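Side-chain contacts in HOBA (Helicobacter pylori, PDB 2UVP), which is required for the initiation of DNA replication and increases the binding of DnaA to the oriC region: residues A[94-99]-A[111-116]; A[65-70]-A[140-145]; A[72-77]-A[167-172]. All coordinates share one frame; numbering follows the deposited sequence.

Contact 1. Residues A[94-99]-A[111-116]; sequences SSFYPK and MTYQNP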
loop_
_atom_site.group_PDB
_atom_site.type_symbol
_atom_site.label_atom_id
_atom_site.label_comp_id
_atom_site.label_asym_id
_atom_site.label_seq_id
_atom_site.Cartn_x
_atom_site.Cartn_y
_atom_site.Cartn_z
ATOM N N SER A 94 4.480 -8.080 -5.153
ATOM C CA SER A 94 3.773 -8.927 -6.117
ATOM C C SER A 94 3.287 -10.225 -5.485
ATOM O O SER A 94 3.801 -10.669 -4.463
ATOM C CB SER A 94 4.638 -9.197 -7.331
ATOM O OG SER A 94 5.482 -10.286 -7.098
ATOM N N SER A 95 2.276 -10.831 -6.105
ATOM C CA SER A 95 1.731 -12.080 -5.609
ATOM C C SER A 95 2.733 -13.232 -5.782
ATOM O O SER A 95 2.520 -14.314 -5.247
ATOM C CB SER A 95 0.415 -12.389 -6.330
ATOM O OG SER A 95 -0.517 -11.321 -6.168
ATOM N N PHE A 96 3.823 -12.997 -6.511
ATOM C CA PHE A 96 4.810 -14.059 -6.782
ATOM C C PHE A 96 5.955 -14.029 -5.803
ATOM O O PHE A 96 6.824 -14.897 -5.844
ATOM C CB PHE A 96 5.369 -13.965 -8.202
ATOM C CG PHE A 96 4.326 -13.677 -9.229
ATOM C CD1 PHE A 96 3.047 -14.222 -9.108
ATOM C CD2 PHE A 96 4.603 -12.836 -10.289
ATOM C CE1 PHE A 96 2.052 -13.928 -10.071
ATOM C CE2 PHE A 96 3.626 -12.540 -11.251
ATOM C CZ PHE A 96 2.354 -13.099 -11.139
ATOM N N TYR A 97 5.986 -13.015 -4.942
ATOM C CA TYR A 97 7.038 -12.965 -3.947
ATOM C C TYR A 97 6.969 -14.252 -3.123
ATOM O O TYR A 97 5.893 -14.617 -2.651
ATOM C CB TYR A 97 6.888 -11.752 -3.047
ATOM C CG TYR A 97 8.078 -11.566 -2.150
ATOM C CD1 TYR A 97 9.156 -10.769 -2.542
ATOM C CD2 TYR A 97 8.134 -12.200 -0.904
ATOM C CE1 TYR A 97 10.260 -10.588 -1.691
ATOM C CE2 TYR A 97 9.234 -12.038 -0.063
ATOM C CZ TYR A 97 10.288 -11.230 -0.467
ATOM O OH TYR A 97 11.374 -11.086 0.378
ATOM N N PRO A 98 8.110 -14.952 -2.985
ATOM C CA PRO A 98 8.103 -16.258 -2.328
ATOM C C PRO A 98 8.086 -16.111 -0.824
ATOM O O PRO A 98 9.107 -15.775 -0.214
ATOM C CB PRO A 98 9.419 -16.878 -2.784
ATOM C CG PRO A 98 10.332 -15.686 -2.956
ATOM C CD PRO A 98 9.459 -14.575 -3.454
ATOM N N LYS A 99 6.920 -16.303 -0.239
ATOM C CA LYS A 99 6.832 -16.540 1.190
ATOM C C LYS A 99 7.083 -18.026 1.427
ATOM O O LYS A 99 7.920 -18.394 2.258
ATOM C CB LYS A 99 5.482 -16.076 1.727
ATOM C CG LYS A 99 5.501 -14.604 2.083
ATOM C CD LYS A 99 4.472 -13.807 1.315
ATOM C CE LYS A 99 4.792 -12.319 1.420
ATOM N NZ LYS A 99 4.044 -11.484 0.430
ATOM N N MET A 111 6.953 -17.921 -16.481
ATOM C CA MET A 111 5.846 -17.982 -17.448
ATOM C C MET A 111 5.218 -16.618 -17.695
ATOM O O MET A 111 4.709 -16.344 -18.783
ATOM C CB MET A 111 4.765 -18.962 -16.980
ATOM N N THR A 112 5.274 -15.754 -16.681
ATOM C CA THR A 112 4.609 -14.454 -16.726
ATOM C C THR A 112 5.392 -13.387 -17.472
ATOM O O THR A 112 4.819 -12.648 -18.285
ATOM C CB THR A 112 4.317 -13.975 -15.294
ATOM O OG1 THR A 112 3.461 -14.944 -14.665
ATOM C CG2 THR A 112 3.639 -12.605 -15.272
ATOM N N TYR A 113 6.699 -13.326 -17.199
ATOM C CA TYR A 113 7.556 -12.278 -17.744
ATOM C C TYR A 113 8.410 -12.785 -18.894
ATOM O O TYR A 113 8.923 -13.905 -18.838
ATOM C CB TYR A 113 8.469 -11.708 -16.636
ATOM C CG TYR A 113 7.675 -11.128 -15.482
ATOM C CD1 TYR A 113 7.163 -9.826 -15.562
ATOM C CD2 TYR A 113 7.425 -11.873 -14.333
ATOM C CE1 TYR A 113 6.402 -9.288 -14.510
ATOM C CE2 TYR A 113 6.668 -11.340 -13.273
ATOM C CZ TYR A 113 6.167 -10.047 -13.376
ATOM O OH TYR A 113 5.404 -9.513 -12.341
ATOM N N GLN A 114 8.554 -11.953 -19.914
ATOM C CA GLN A 114 9.340 -12.320 -21.085
ATOM C C GLN A 114 10.823 -12.477 -20.743
ATOM O O GLN A 114 11.483 -13.409 -21.233
ATOM C CB GLN A 114 9.170 -11.296 -22.196
ATOM C CG GLN A 114 7.817 -11.342 -22.906
ATOM C CD GLN A 114 7.839 -10.558 -24.204
ATOM O OE1 GLN A 114 6.858 -9.905 -24.573
ATOM N NE2 GLN A 114 8.971 -10.606 -24.901
ATOM N N ASN A 115 11.348 -11.577 -19.910
ATOM C CA ASN A 115 12.802 -11.532 -19.685
ATOM C C ASN A 115 13.108 -10.807 -18.369
ATOM O O ASN A 115 13.589 -9.682 -18.399
ATOM C CB ASN A 115 13.462 -10.820 -20.883
ATOM C CG ASN A 115 14.990 -10.802 -20.821
ATOM O OD1 ASN A 115 15.618 -11.583 -20.109
ATOM N ND2 ASN A 115 15.585 -9.901 -21.587
ATOM N N PRO A 116 12.837 -11.458 -17.221
ATOM C CA PRO A 116 13.036 -10.763 -15.945
ATOM C C PRO A 116 14.483 -10.800 -15.458
ATOM O O PRO A 116 15.230 -11.708 -15.803
ATOM C CB PRO A 116 12.160 -11.563 -14.986
ATOM C CG PRO A 116 12.314 -12.994 -15.515
ATOM C CD PRO A 116 12.323 -12.831 -17.015
#

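Contact 2. Residues A[65-70]-A[140-145]; sequences HWFLNY and FLWLFE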
loop_
_atom_site.group_PDB
_atom_site.type_symbol
_atom_site.label_atom_id
_atom_site.label_comp_id
_atom_site.label_asym_id
_atom_site.label_seq_id
_atom_site.Cartn_x
_atom_site.Cartn_y
_atom_site.Cartn_z
ATOM N N HIS A 65 12.711 -0.950 2.577
ATOM C CA HIS A 65 11.503 -0.658 1.791
ATOM C C HIS A 65 11.531 0.775 1.272
ATOM O O HIS A 65 11.096 1.021 0.145
ATOM C CB HIS A 65 10.218 -0.894 2.587
ATOM C CG HIS A 65 9.937 -2.331 2.873
ATOM N ND1 HIS A 65 8.782 -2.744 3.512
ATOM C CD2 HIS A 65 10.625 -3.459 2.572
ATOM C CE1 HIS A 65 8.792 -4.062 3.621
ATOM N NE2 HIS A 65 9.891 -4.522 3.049
ATOM N N TRP A 66 12.045 1.718 2.067
ATOM C CA TRP A 66 12.148 3.107 1.580
ATOM C C TRP A 66 12.992 3.169 0.298
ATOM O O TRP A 66 12.711 3.965 -0.601
ATOM C CB TRP A 66 12.734 4.037 2.645
ATOM C CG TRP A 66 14.157 3.701 3.022
ATOM C CD1 TRP A 66 14.560 2.843 3.992
ATOM C CD2 TRP A 66 15.350 4.203 2.397
ATOM N NE1 TRP A 66 15.945 2.800 4.044
ATOM C CE2 TRP A 66 16.449 3.630 3.075
ATOM C CE3 TRP A 66 15.589 5.102 1.346
ATOM C CZ2 TRP A 66 17.785 3.912 2.718
ATOM C CZ3 TRP A 66 16.925 5.389 0.989
ATOM C CH2 TRP A 66 17.995 4.799 1.691
ATOM N N PHE A 67 14.007 2.316 0.190
ATOM C CA PHE A 67 14.933 2.397 -0.941
ATOM C C PHE A 67 14.331 1.714 -2.175
ATOM O O PHE A 67 14.535 2.155 -3.305
ATOM C CB PHE A 67 16.303 1.827 -0.577
ATOM C CG PHE A 67 17.338 1.988 -1.667
ATOM C CD1 PHE A 67 17.711 3.263 -2.119
ATOM C CD2 PHE A 67 17.916 0.862 -2.257
ATOM C CE1 PHE A 67 18.708 3.420 -3.121
ATOM C CE2 PHE A 67 18.889 1.004 -3.279
ATOM C CZ PHE A 67 19.267 2.298 -3.712
ATOM N N LEU A 68 13.563 0.655 -1.943
ATOM C CA LEU A 68 12.726 0.064 -3.003
ATOM C C LEU A 68 11.841 1.168 -3.610
ATOM O O LEU A 68 11.805 1.360 -4.819
ATOM C CB LEU A 68 11.845 -1.049 -2.412
ATOM C CG LEU A 68 11.374 -2.241 -3.258
ATOM C CD1 LEU A 68 10.123 -2.864 -2.664
ATOM C CD2 LEU A 68 11.256 -2.051 -4.743
ATOM N N ASN A 69 11.142 1.906 -2.748
ATOM C CA ASN A 69 10.292 3.017 -3.171
ATOM C C ASN A 69 11.088 4.055 -3.969
ATOM O O ASN A 69 10.643 4.523 -5.037
ATOM C CB ASN A 69 9.651 3.611 -1.905
ATOM C CG ASN A 69 8.636 4.701 -2.190
ATOM O OD1 ASN A 69 8.789 5.501 -3.100
ATOM N ND2 ASN A 69 7.590 4.754 -1.351
ATOM N N TYR A 70 12.273 4.380 -3.468
ATOM C CA TYR A 70 13.167 5.332 -4.138
ATOM C C TYR A 70 13.534 4.852 -5.540
ATOM O O TYR A 70 13.495 5.633 -6.484
ATOM C CB TYR A 70 14.425 5.468 -3.306
ATOM C CG TYR A 70 15.395 6.521 -3.805
ATOM C CD1 TYR A 70 15.232 7.856 -3.473
ATOM C CD2 TYR A 70 16.498 6.154 -4.587
ATOM C CE1 TYR A 70 16.151 8.829 -3.918
ATOM C CE2 TYR A 70 17.421 7.116 -5.039
ATOM C CZ TYR A 70 17.241 8.444 -4.689
ATOM O OH TYR A 70 18.123 9.430 -5.096
ATOM N N PHE A 140 20.833 -8.598 -10.226
ATOM C CA PHE A 140 21.663 -7.441 -9.899
ATOM C C PHE A 140 21.529 -7.370 -8.400
ATOM O O PHE A 140 20.522 -6.872 -7.878
ATOM C CB PHE A 140 21.013 -6.225 -10.563
ATOM C CG PHE A 140 21.783 -4.918 -10.462
ATOM C CD1 PHE A 140 21.061 -3.716 -10.471
ATOM C CD2 PHE A 140 23.179 -4.860 -10.474
ATOM C CE1 PHE A 140 21.715 -2.459 -10.453
ATOM C CE2 PHE A 140 23.842 -3.618 -10.459
ATOM C CZ PHE A 140 23.105 -2.416 -10.438
ATOM N N LEU A 141 22.513 -7.924 -7.695
ATOM C CA LEU A 141 22.371 -8.157 -6.270
ATOM C C LEU A 141 23.263 -7.243 -5.454
ATOM O O LEU A 141 24.494 -7.231 -5.625
ATOM C CB LEU A 141 22.672 -9.620 -5.920
ATOM C CG LEU A 141 21.840 -10.671 -6.674
ATOM C CD1 LEU A 141 22.245 -12.103 -6.268
ATOM C CD2 LEU A 141 20.356 -10.455 -6.483
ATOM N N TRP A 142 22.630 -6.486 -4.569
ATOM C CA TRP A 142 23.335 -5.582 -3.691
ATOM C C TRP A 142 23.195 -6.174 -2.321
ATOM O O TRP A 142 22.161 -6.011 -1.665
ATOM C CB TRP A 142 22.685 -4.200 -3.739
ATOM C CG TRP A 142 22.700 -3.498 -5.058
ATOM C CD1 TRP A 142 22.875 -4.032 -6.313
ATOM C CD2 TRP A 142 22.461 -2.103 -5.243
ATOM N NE1 TRP A 142 22.784 -3.026 -7.263
ATOM C CE2 TRP A 142 22.541 -1.836 -6.625
ATOM C CE3 TRP A 142 22.228 -1.036 -4.354
ATOM C CZ2 TRP A 142 22.379 -0.535 -7.155
ATOM C CZ3 TRP A 142 22.055 0.258 -4.883
ATOM C CH2 TRP A 142 22.136 0.492 -6.267
ATOM N N LEU A 143 24.228 -6.903 -1.891
ATOM C CA LEU A 143 24.102 -7.769 -0.719
ATOM C C LEU A 143 25.121 -7.445 0.345
ATOM O O LEU A 143 26.122 -6.775 0.061
ATOM C CB LEU A 143 24.284 -9.251 -1.125
ATOM C CG LEU A 143 23.376 -9.766 -2.251
ATOM C CD1 LEU A 143 23.808 -11.183 -2.681
ATOM C CD2 LEU A 143 21.914 -9.729 -1.830
ATOM N N PHE A 144 24.857 -7.927 1.557
ATOM C CA PHE A 144 25.815 -7.806 2.656
ATOM C C PHE A 144 26.841 -8.953 2.695
ATOM O O PHE A 144 27.836 -8.889 3.435
ATOM C CB PHE A 144 25.061 -7.685 3.966
ATOM C CG PHE A 144 24.134 -6.501 4.012
ATOM C CD1 PHE A 144 24.594 -5.233 3.682
ATOM C CD2 PHE A 144 22.819 -6.652 4.417
ATOM C CE1 PHE A 144 23.736 -4.125 3.732
ATOM C CE2 PHE A 144 21.952 -5.559 4.486
ATOM C CZ PHE A 144 22.423 -4.288 4.138
ATOM N N GLU A 145 26.585 -9.998 1.916
ATOM C CA GLU A 145 27.588 -11.043 1.652
ATOM C C GLU A 145 27.301 -11.712 0.324
ATOM O O GLU A 145 26.143 -11.802 -0.086
ATOM C CB GLU A 145 27.646 -12.079 2.771
ATOM C CG GLU A 145 26.315 -12.677 3.182
ATOM C CD GLU A 145 26.456 -13.578 4.415
ATOM O OE1 GLU A 145 27.199 -14.588 4.329
ATOM O OE2 GLU A 145 25.826 -13.271 5.463
#

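Contact 3. Residues A[72-77]-A[167-172]; sequences LSNLNP and QLFKLF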
loop_
_atom_site.group_PDB
_atom_site.type_symbol
_atom_site.label_atom_id
_atom_site.label_comp_id
_atom_site.label_asym_id
_atom_site.label_seq_id
_atom_site.Cartn_x
_atom_site.Cartn_y
_atom_site.Cartn_z
ATOM N N LEU A 72 11.872 2.744 -7.570
ATOM C CA LEU A 72 10.696 2.811 -8.425
ATOM C C LEU A 72 10.355 4.248 -8.829
ATOM O O LEU A 72 10.101 4.521 -10.003
ATOM C CB LEU A 72 9.506 2.166 -7.718
ATOM C CG LEU A 72 9.345 0.636 -7.676
ATOM C CD1 LEU A 72 10.585 -0.172 -7.920
ATOM C CD2 LEU A 72 8.702 0.251 -6.337
ATOM N N SER A 73 10.365 5.175 -7.873
ATOM C CA SER A 73 9.952 6.538 -8.193
ATOM C C SER A 73 10.995 7.280 -8.998
ATOM O O SER A 73 10.645 8.156 -9.791
ATOM C CB SER A 73 9.592 7.372 -6.949
ATOM O OG SER A 73 10.665 7.446 -6.050
ATOM N N ASN A 74 12.266 6.962 -8.794
ATOM C CA ASN A 74 13.298 7.614 -9.597
ATOM C C ASN A 74 13.380 7.074 -11.016
ATOM O O ASN A 74 13.606 7.848 -11.965
ATOM C CB ASN A 74 14.686 7.580 -8.943
ATOM C CG ASN A 74 14.814 8.574 -7.809
ATOM O OD1 ASN A 74 14.278 8.372 -6.716
ATOM N ND2 ASN A 74 15.514 9.663 -8.068
ATOM N N LEU A 75 13.215 5.765 -11.171
ATOM C CA LEU A 75 13.311 5.165 -12.500
ATOM C C LEU A 75 12.134 5.565 -13.374
ATOM O O LEU A 75 12.315 5.818 -14.569
ATOM C CB LEU A 75 13.456 3.646 -12.436
ATOM C CG LEU A 75 14.864 3.194 -11.994
ATOM C CD1 LEU A 75 14.955 1.672 -11.888
ATOM C CD2 LEU A 75 15.965 3.730 -12.898
ATOM N N ASN A 76 10.945 5.629 -12.774
ATOM C CA ASN A 76 9.760 6.096 -13.490
ATOM C C ASN A 76 9.075 7.212 -12.724
ATOM O O ASN A 76 8.100 6.966 -12.021
ATOM C CB ASN A 76 8.783 4.951 -13.760
ATOM C CG ASN A 76 9.275 4.014 -14.852
ATOM O OD1 ASN A 76 9.659 4.460 -15.955
ATOM N ND2 ASN A 76 9.281 2.717 -14.552
ATOM N N PRO A 77 9.606 8.437 -12.841
ATOM C CA PRO A 77 9.039 9.557 -12.090
ATOM C C PRO A 77 7.629 9.885 -12.592
ATOM O O PRO A 77 7.247 9.445 -13.686
ATOM C CB PRO A 77 10.013 10.699 -12.387
ATOM C CG PRO A 77 10.606 10.350 -13.709
ATOM C CD PRO A 77 10.753 8.855 -13.666
ATOM N N GLN A 167 23.904 6.892 -3.483
ATOM C CA GLN A 167 25.018 7.200 -4.353
ATOM C C GLN A 167 25.126 6.129 -5.455
ATOM O O GLN A 167 25.330 6.445 -6.642
ATOM C CB GLN A 167 26.290 7.281 -3.523
ATOM C CG GLN A 167 27.443 7.828 -4.338
ATOM C CD GLN A 167 28.744 7.831 -3.557
ATOM O OE1 GLN A 167 28.751 7.722 -2.329
ATOM N NE2 GLN A 167 29.859 7.886 -4.287
ATOM N N LEU A 168 24.952 4.866 -5.072
ATOM C CA LEU A 168 24.986 3.777 -6.073
ATOM C C LEU A 168 23.802 3.870 -7.035
ATOM O O LEU A 168 23.942 3.611 -8.236
ATOM C CB LEU A 168 24.989 2.412 -5.396
ATOM C CG LEU A 168 26.286 2.090 -4.632
ATOM C CD1 LEU A 168 25.999 0.919 -3.710
ATOM C CD2 LEU A 168 27.497 1.825 -5.608
ATOM N N PHE A 169 22.627 4.224 -6.517
ATOM C CA PHE A 169 21.517 4.410 -7.432
ATOM C C PHE A 169 21.802 5.502 -8.442
ATOM O O PHE A 169 21.542 5.360 -9.636
ATOM C CB PHE A 169 20.202 4.756 -6.720
ATOM C CG PHE A 169 19.099 4.949 -7.701
ATOM C CD1 PHE A 169 18.446 3.837 -8.213
ATOM C CD2 PHE A 169 18.794 6.219 -8.199
ATOM C CE1 PHE A 169 17.440 3.979 -9.197
ATOM C CE2 PHE A 169 17.794 6.385 -9.190
ATOM C CZ PHE A 169 17.119 5.246 -9.683
ATOM N N LYS A 170 22.319 6.617 -7.957
ATOM C CA LYS A 170 22.570 7.761 -8.810
ATOM C C LYS A 170 23.641 7.405 -9.845
ATOM O O LYS A 170 23.570 7.857 -10.999
ATOM C CB LYS A 170 22.959 8.968 -7.974
ATOM C CG LYS A 170 21.733 9.577 -7.214
ATOM C CD LYS A 170 22.185 10.586 -6.176
ATOM C CE LYS A 170 20.986 11.167 -5.358
ATOM N NZ LYS A 170 19.922 11.780 -6.257
ATOM N N LEU A 171 24.597 6.567 -9.444
ATOM C CA LEU A 171 25.594 6.073 -10.389
ATOM C C LEU A 171 24.906 5.216 -11.468
ATOM O O LEU A 171 25.132 5.421 -12.681
ATOM C CB LEU A 171 26.650 5.235 -9.666
ATOM C CG LEU A 171 27.690 4.560 -10.552
ATOM C CD1 LEU A 171 28.535 5.603 -11.297
ATOM C CD2 LEU A 171 28.576 3.649 -9.671
ATOM N N PHE A 172 24.062 4.275 -11.029
ATOM C CA PHE A 172 23.323 3.437 -11.946
ATOM C C PHE A 172 22.481 4.238 -12.934
ATOM O O PHE A 172 22.559 4.002 -14.143
ATOM C CB PHE A 172 22.439 2.419 -11.203
ATOM C CG PHE A 172 21.539 1.668 -12.120
ATOM C CD1 PHE A 172 22.040 0.632 -12.896
ATOM C CD2 PHE A 172 20.203 2.048 -12.278
ATOM C CE1 PHE A 172 21.219 -0.056 -13.798
ATOM C CE2 PHE A 172 19.369 1.361 -13.179
ATOM C CZ PHE A 172 19.887 0.289 -13.930
#

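Contact 1. Residues A[94-99]-A[111-116]
The loop that follows strand 88-90 meets the end of helix 102-112 through Phe96, which packs on Thr112 and Tyr113. Phe96 turns its ring toward the helix end, and its CE2 corner does most of the touching. CE2 of Phe96 lies 3.7 Å from OH of Tyr113, and this hydroxyl oxygen sits at the edge of the Phe96 ring, near its plane. CE2 of Phe96 is also 3.8 Å from CE2 of Tyr113. Thr112 comes from the opposite direction. Its CG2 is 4.0 Å from CE2 of Phe96 and approaches that ring obliquely. CG2 of Thr112 also stands 3.8 Å above one face of the Tyr113 ring, toward the rim.

Phe96 sits in a type I beta turn from Ser94 to Tyr97. An ST turn lies within it: the backbone N of Phe96 donates to OG of Ser94 at 3.2 Å, which helps to set the backbone that carries the ring. Tyr113 is the first residue past the helix. Its CG is anti to the carbonyl carbon (chi1 -59°), and the ring runs back to bring its hydroxyl to Phe96. OG1 of Thr112 bonds to O of Thr108, one turn earlier in the helix. A neighbouring chain also bonds this hydroxyl and brings an aromatic ring to Tyr113. An acetate ion, probably from the crystallisation liquor, comes within about 3 Å (nearest atoms) of the Tyr113 side chain.

Contact 2. Residues A[65-70]-A[140-145]
Phe67 holds CG anti to its backbone N (chi1 -175°), which carries its ring out from helix 65-75 toward the sheet. Trp142, on strand 139-143, has CG anti to the carbonyl carbon instead (chi1 -62°). Its indole leaves the strand on the side of the helix and presents its six-membered ring to Phe67. The two side chains cross at about a right angle.

The touching is done by a few carbons. CZ3 of Trp142 lies 3.6 Å from CE2 of Phe67 and equally close to its CZ. This carbon of Trp142 is at the edge of the Phe67 ring, near its plane. CE3 of Trp142 is a little farther off, 4.1 Å from CE2 of Phe67. The centroids of the two six-membered rings are 5.8 Å apart, and the planes are inclined at 40°.

Helix 65-75 joins parallel strands 55-60 and 88-90 as the helix of a beta-alpha-beta crossover. The contact ties it to strand 139-143, farther across the same parallel sheet. Phe67 also packs on Val121 of the sheet and on Leu165 of helix 161-180.

The five-membered end of the indole lies over Phe140, two residues earlier on the same strand. NE1 of Trp142 stands 3.2 Å above the plane of the Phe140 ring, over its centre, and the N-H is directed at that face. This is consistent with an N-H...pi interaction. The indole nitrogen of this buried residue therefore probably finds a partner in the Phe140 ring, while the benzene part serves the contact with Phe67 by van der Waals packing.

Contact 3. Residues A[72-77]-A[167-172]
The Phe169 ring has Leu75 at its edge, with CG of Leu75 in the ring plane and 3.8 Å from CZ of Phe169. CD2 of Leu75 and CB of Asn74 come to the same ring obliquely. The Phe172 ring also takes Leu75 at its edge: CD2 of Leu75 is near the ring plane, 4.2 Å from CE2 of Phe172.

CD2 of Leu75 thus meets two aromatic rings that are one helical turn apart on helix 161-180. It lies 3.7 Å from CZ of Phe169. Asn74 adds its CB, which is close to the ring at 3.3 Å from CE2 and 3.5 Å from CZ of Phe169. With CG anti to the backbone N (chi1 180°), the Phe169 ring extends toward helix 65-75.

The contact joins the last turn of helix 65-75 to the middle of helix 161-180. Tyr70, one turn earlier than Asn74, meets the Phe169 ring edge-to-face. Trp119 of the sheet does the same with Phe172, and it also touches Leu75 and Phe169. Beside the contact, NZ of Lys170 makes a weak hydrogen bond with OH of Tyr70, and an acidic side chain of a neighbouring subunit pairs with the same amine in a salt bridge.

Between the two helices, Leu75, CB of Asn74 and the two phenylalanine rings meet through carbon atoms. Packing is tight where CB of Asn74 meets Phe169, and the grip rests on close fit and burial of apolar surface.

Overall arrangement
All three contacts are buried, but they lie at different distances from the centre of the chain. Contact 2 is about 4 Å from it, contact 3 about 9 Å and contact 1 about 18 Å, each measured between centres. Contacts 2 and 3 share helix 65-75 and touch each other. One sets this helix against strand 139-143, the other against helix 161-180, so the two adjoin in the interior, mostly through apolar and aromatic groups. Contact 1 touches neither. It joins a loop to a helix end, and there the Tyr113 hydroxyl takes part, whereas contacts 2 and 3 meet essentially through carbon. The segments of all three come near a neighbouring chain.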